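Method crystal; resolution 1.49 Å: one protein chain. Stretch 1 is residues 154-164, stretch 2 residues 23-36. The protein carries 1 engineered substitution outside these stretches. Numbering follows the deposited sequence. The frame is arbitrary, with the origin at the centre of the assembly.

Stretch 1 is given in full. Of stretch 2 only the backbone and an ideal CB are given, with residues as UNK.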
# COMPACT_ATOMS: atom_id res chain seq x y z
N VAL A 154 4.23 -11.32 -4.20
CA VAL A 154 3.72 -12.07 -5.36
C VAL A 154 3.93 -13.55 -5.09
O VAL A 154 3.03 -14.35 -5.26
CB VAL A 154 4.48 -11.63 -6.64
CG1 VAL A 154 4.10 -12.54 -7.84
CG2 VAL A 154 4.08 -10.19 -6.95
N ALA A 155 5.12 -13.91 -4.64
CA ALA A 155 5.41 -15.31 -4.33
C ALA A 155 4.52 -15.86 -3.23
O ALA A 155 4.06 -17.02 -3.28
CB ALA A 155 6.86 -15.48 -3.94
N MET A 156 4.23 -15.02 -2.24
CA MET A 156 3.37 -15.37 -1.12
C MET A 156 1.95 -15.70 -1.60
O MET A 156 1.39 -16.75 -1.28
CB MET A 156 3.38 -14.18 -0.17
CG MET A 156 2.40 -14.27 0.97
SD MET A 156 2.34 -12.76 1.95
CE MET A 156 1.40 -11.62 0.85
N VAL A 157 1.39 -14.82 -2.42
CA VAL A 157 0.03 -15.03 -2.90
C VAL A 157 0.02 -16.25 -3.86
O VAL A 157 -0.90 -17.07 -3.78
CB VAL A 157 -0.48 -13.76 -3.62
CG1 VAL A 157 -1.81 -14.06 -4.32
CG2 VAL A 157 -0.72 -12.66 -2.58
N GLN A 158 1.04 -16.39 -4.71
CA GLN A 158 1.06 -17.56 -5.64
C GLN A 158 1.13 -18.86 -4.84
O GLN A 158 0.50 -19.86 -5.22
CB GLN A 158 2.23 -17.43 -6.60
CG GLN A 158 1.96 -16.39 -7.67
CD GLN A 158 3.15 -16.14 -8.55
OE1 GLN A 158 2.98 -15.70 -9.70
NE2 GLN A 158 4.33 -16.35 -8.04
N CYS A 159 1.79 -18.85 -3.70
CA CYS A 159 1.88 -20.04 -2.87
C CYS A 159 0.56 -20.35 -2.14
O CYS A 159 0.05 -21.52 -2.14
CB CYS A 159 3.02 -19.84 -1.86
SG CYS A 159 3.23 -21.28 -0.77
N VAL A 160 -0.06 -19.33 -1.54
CA VAL A 160 -1.31 -19.56 -0.81
C VAL A 160 -2.37 -20.11 -1.80
O VAL A 160 -3.20 -20.91 -1.41
CB VAL A 160 -1.79 -18.24 -0.14
CG1 VAL A 160 -3.16 -18.41 0.50
CG2 VAL A 160 -0.78 -17.83 0.92
N GLY A 161 -2.31 -19.66 -3.05
CA GLY A 161 -3.28 -20.08 -4.06
C GLY A 161 -3.19 -21.55 -4.41
O GLY A 161 -4.03 -22.01 -5.16
N THR A 162 -2.16 -22.25 -3.94
CA THR A 162 -2.10 -23.70 -4.19
C THR A 162 -2.94 -24.39 -3.12
O THR A 162 -3.29 -25.57 -3.29
CB THR A 162 -0.63 -24.26 -4.15
OG1 THR A 162 -0.12 -24.17 -2.81
CG2 THR A 162 0.27 -23.56 -5.15
N LYS A 163 -3.29 -23.72 -2.03
CA LYS A 163 -4.07 -24.35 -0.97
C LYS A 163 -5.50 -23.85 -0.83
O LYS A 163 -6.44 -24.58 -0.40
CB LYS A 163 -3.37 -24.18 0.40
CG LYS A 163 -4.05 -25.00 1.51
CD LYS A 163 -3.42 -24.77 2.87
CE LYS A 163 -4.46 -24.88 4.01
NZ LYS A 163 -5.10 -26.22 4.09
N TYR A 164 -5.69 -22.58 -1.16
CA TYR A 164 -7.01 -21.97 -1.11
C TYR A 164 -7.31 -21.43 -2.51
O TYR A 164 -6.39 -21.03 -3.22
CB TYR A 164 -7.01 -20.84 -0.08
CG TYR A 164 -6.79 -21.32 1.33
CD1 TYR A 164 -5.54 -21.20 1.94
CD2 TYR A 164 -7.82 -21.97 2.05
CE1 TYR A 164 -5.31 -21.70 3.21
CE2 TYR A 164 -7.59 -22.48 3.34
CZ TYR A 164 -6.33 -22.33 3.89
OH TYR A 164 -6.05 -22.77 5.17
N UNK A 23 -1.75 -15.61 -13.85
CA UNK A 23 -1.26 -16.10 -12.52
C UNK A 23 -1.05 -17.62 -12.43
O UNK A 23 -1.93 -18.40 -12.78
CB UNK A 23 -2.25 -15.69 -11.43
N UNK A 24 0.12 -18.02 -11.92
CA UNK A 24 0.45 -19.43 -11.75
C UNK A 24 0.61 -19.74 -10.26
O UNK A 24 1.36 -19.09 -9.55
CB UNK A 24 1.72 -19.79 -12.52
N UNK A 25 -0.11 -20.74 -9.78
CA UNK A 25 -0.05 -21.08 -8.38
C UNK A 25 1.10 -22.04 -8.13
O UNK A 25 1.15 -23.13 -8.70
CB UNK A 25 -1.38 -21.69 -7.91
N UNK A 26 2.04 -21.65 -7.28
CA UNK A 26 3.18 -22.52 -7.01
C UNK A 26 3.84 -22.11 -5.70
O UNK A 26 3.78 -20.95 -5.31
CB UNK A 26 4.19 -22.47 -8.16
N UNK A 27 4.45 -23.08 -5.02
CA UNK A 27 5.16 -22.77 -3.77
C UNK A 27 6.59 -23.22 -3.87
O UNK A 27 6.93 -24.04 -4.73
CB UNK A 27 4.48 -23.43 -2.57
N UNK A 28 7.48 -22.63 -3.05
CA UNK A 28 8.88 -23.08 -3.08
C UNK A 28 8.75 -24.54 -2.70
O UNK A 28 7.91 -24.93 -1.88
CB UNK A 28 9.80 -22.30 -2.15
N UNK A 29 9.60 -25.38 -3.27
CA UNK A 29 9.49 -26.81 -3.02
C UNK A 29 9.41 -27.24 -1.60
O UNK A 29 10.29 -26.89 -0.77
CB UNK A 29 10.68 -27.52 -3.66
N UNK A 30 8.38 -28.01 -1.32
CA UNK A 30 8.19 -28.55 0.00
C UNK A 30 7.53 -27.62 1.00
O UNK A 30 7.32 -28.03 2.15
CB UNK A 30 9.55 -28.99 0.55
N UNK A 31 7.21 -26.39 0.59
CA UNK A 31 6.57 -25.49 1.54
C UNK A 31 5.13 -25.88 1.77
O UNK A 31 4.36 -26.04 0.83
CB UNK A 31 6.65 -24.04 1.05
N UNK A 32 4.73 -26.00 3.02
CA UNK A 32 3.36 -26.42 3.30
C UNK A 32 2.59 -25.23 3.86
O UNK A 32 2.77 -24.89 5.01
CB UNK A 32 3.33 -27.60 4.27
N UNK A 33 1.76 -24.60 3.04
CA UNK A 33 0.96 -23.47 3.48
C UNK A 33 -0.11 -23.88 4.45
O UNK A 33 -0.67 -24.98 4.36
CB UNK A 33 0.32 -22.77 2.28
N UNK A 34 -0.39 -23.01 5.42
CA UNK A 34 -1.39 -23.32 6.40
C UNK A 34 -2.25 -22.13 6.75
O UNK A 34 -1.90 -20.99 6.43
CB UNK A 34 -0.73 -23.87 7.66
N UNK A 35 -3.38 -22.40 7.39
CA UNK A 35 -4.23 -21.33 7.87
C UNK A 35 -3.45 -20.78 9.03
O UNK A 35 -2.76 -21.52 9.75
CB UNK A 35 -5.64 -21.79 8.26
N UNK A 36 -3.53 -19.48 9.25
CA UNK A 36 -2.84 -18.86 10.35
C UNK A 36 -1.42 -18.44 10.01
O UNK A 36 -1.13 -18.08 8.87
CB UNK A 36 -2.82 -19.82 11.54

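Stretch 2 runs as an irregular segment past the helix of stretch 1 and the residues that follow it, so its positions meet backbone carbonyls, one cysteine sulfur and a few aliphatic groups.

At position 23 CA-to-CB points sideways, and nothing of stretch 1 lies within 5.5 Å of the ideal CB. Many side chains would do. The residue is V23, whose CG1 comes within 4.4 Å of Q158 CG. Position 24 is similarly permissive: its CB lies 5.1 Å from Q158 OE1, and a long polar chain could lead off into open space. K24 does so, while its backbone O packs 3.3 Å from Q158 CG and a water links its N weakly to Q158 OE1.

Position 25 is more demanding. Its CB sits 3.7 Å from T162 CG2 and 3.8 Å from the O atoms of Q158 and G161, beside a backbone surface left bare at G161. A broad, flat side chain could cover that surface, and an aliphatic one would fill part of it. W25 lays its ring there: CE3 is 3.5 Å from G161 CA, G161 O lies over one face, and V157 O approaches the edge, 3.7 Å from CZ3. The bare glycine is essential to this fit, since a CB on G161 would fall 2.0 Å from W25 CE3.

At 26 the CB points away, so the backbone does the main work whatever the side chain. Its N gives a weak hydrogen bond to Q158 O (3.1 Å), and a water bridges its O to A155 O. A polar residue suits the outward direction; E26 curls back until OE2 is 4.2 Å from Q158 NE2, too far for a hydrogen bond.

Position 27 has the clearest signature: its ideal CB is 3.1 Å from C159 SG, tight for an ordinary side chain but apt for a disulfide. C27 makes it, SG to C159 SG at 2.1 Å, with chi3 of 91°, close to the relaxed value.

Position 28, with phi -60° and psi 145°, opens a type II turn and admits proline; P28 CD also lies 4.3 Å from C159 SG. Position 29 is out of reach of stretch 1, which sets no limit there; many residues would do, and the deposited one is A29. At 30 phi is +83° and a CB would jam against the preceding carbonyl O, calling for G30.

Position 31 points toward C159 SG, 4.8 Å from its CB, and an apolar or aromatic group fits; Y31 CD1 comes to 3.9 Å of that sulfur, obliquely. Position 32 faces away and takes the polar E32.

Position 33 points toward a niche between C159 SG, V160 CA and K163 CD, favouring a compact aliphatic. V33 places CG2 3.1 Å from C159 SG and CG1 4.2 Å from V160 CG2.

Position 34 points away, as suits K34, whose NZ gives a hydrogen bond to the backbone O of position 35 (2.8 Å). At 35 the ideal CB is tight against Y164 OH at 3.3 Å; CA-to-CB points sideways, so a chain that continues past the hydroxyl suits, and a polar one could reach water there. E35 OE1 shares a water with that hydroxyl. Position 36, at phi +88°, again calls for glycine, G36.

Stretch 2 23-36: VKWECPAGYEVKEG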
# COMPACT_ATOMS: atom_id res chain seq x y z
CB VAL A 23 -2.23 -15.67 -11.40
CG1 VAL A 23 -1.79 -16.26 -10.06
CG2 VAL A 23 -2.29 -14.16 -11.34
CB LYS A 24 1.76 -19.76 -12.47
CG LYS A 24 2.06 -21.25 -12.45
CD LYS A 24 3.03 -21.65 -13.56
CE LYS A 24 4.38 -22.07 -12.97
NZ LYS A 24 5.18 -22.84 -13.99
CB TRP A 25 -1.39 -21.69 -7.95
CG TRP A 25 -2.61 -20.85 -8.38
CD1 TRP A 25 -3.63 -21.23 -9.26
CD2 TRP A 25 -2.92 -19.51 -7.97
NE1 TRP A 25 -4.52 -20.19 -9.41
CE2 TRP A 25 -4.12 -19.13 -8.63
CE3 TRP A 25 -2.31 -18.60 -7.11
CZ2 TRP A 25 -4.71 -17.85 -8.46
CZ3 TRP A 25 -2.90 -17.34 -6.94
CH2 TRP A 25 -4.07 -16.98 -7.61
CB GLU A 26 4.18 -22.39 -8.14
CG GLU A 26 4.84 -21.02 -8.26
CD GLU A 26 5.51 -20.87 -9.61
OE1 GLU A 26 6.18 -21.85 -10.03
OE2 GLU A 26 5.36 -19.79 -10.24
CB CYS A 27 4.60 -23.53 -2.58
SG CYS A 27 2.98 -23.01 -1.94
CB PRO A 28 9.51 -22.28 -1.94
CG PRO A 28 8.71 -21.00 -1.96
CD PRO A 28 7.31 -21.43 -2.19
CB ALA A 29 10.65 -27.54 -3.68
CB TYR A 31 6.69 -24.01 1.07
CG TYR A 31 6.43 -23.02 2.21
CD1 TYR A 31 5.14 -22.51 2.44
CD2 TYR A 31 7.44 -22.70 3.11
CE1 TYR A 31 4.85 -21.70 3.53
CE2 TYR A 31 7.16 -21.90 4.23
CZ TYR A 31 5.88 -21.42 4.42
OH TYR A 31 5.62 -20.68 5.56
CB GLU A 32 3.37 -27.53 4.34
CG GLU A 32 4.45 -28.58 4.09
CD GLU A 32 4.43 -29.70 5.12
OE1 GLU A 32 3.78 -30.73 4.85
OE2 GLU A 32 5.07 -29.54 6.19
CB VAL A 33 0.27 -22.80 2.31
CG1 VAL A 33 -0.56 -21.59 2.80
CG2 VAL A 33 1.27 -22.38 1.34
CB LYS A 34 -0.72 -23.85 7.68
CG LYS A 34 0.30 -22.91 8.26
CD LYS A 34 0.93 -23.40 9.61
CE LYS A 34 -0.04 -23.26 10.82
NZ LYS A 34 -0.38 -21.86 11.21
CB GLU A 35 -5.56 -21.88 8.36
CG GLU A 35 -6.38 -20.87 9.10
CD GLU A 35 -7.79 -21.38 9.43
OE1 GLU A 35 -8.08 -22.56 9.17
OE2 GLU A 35 -8.59 -20.59 9.96
O HOH W 1 2.10 -16.76 -12.83
O HOH W 2 5.49 -18.97 -4.53
O HOH W 3 -8.08 -24.16 6.32
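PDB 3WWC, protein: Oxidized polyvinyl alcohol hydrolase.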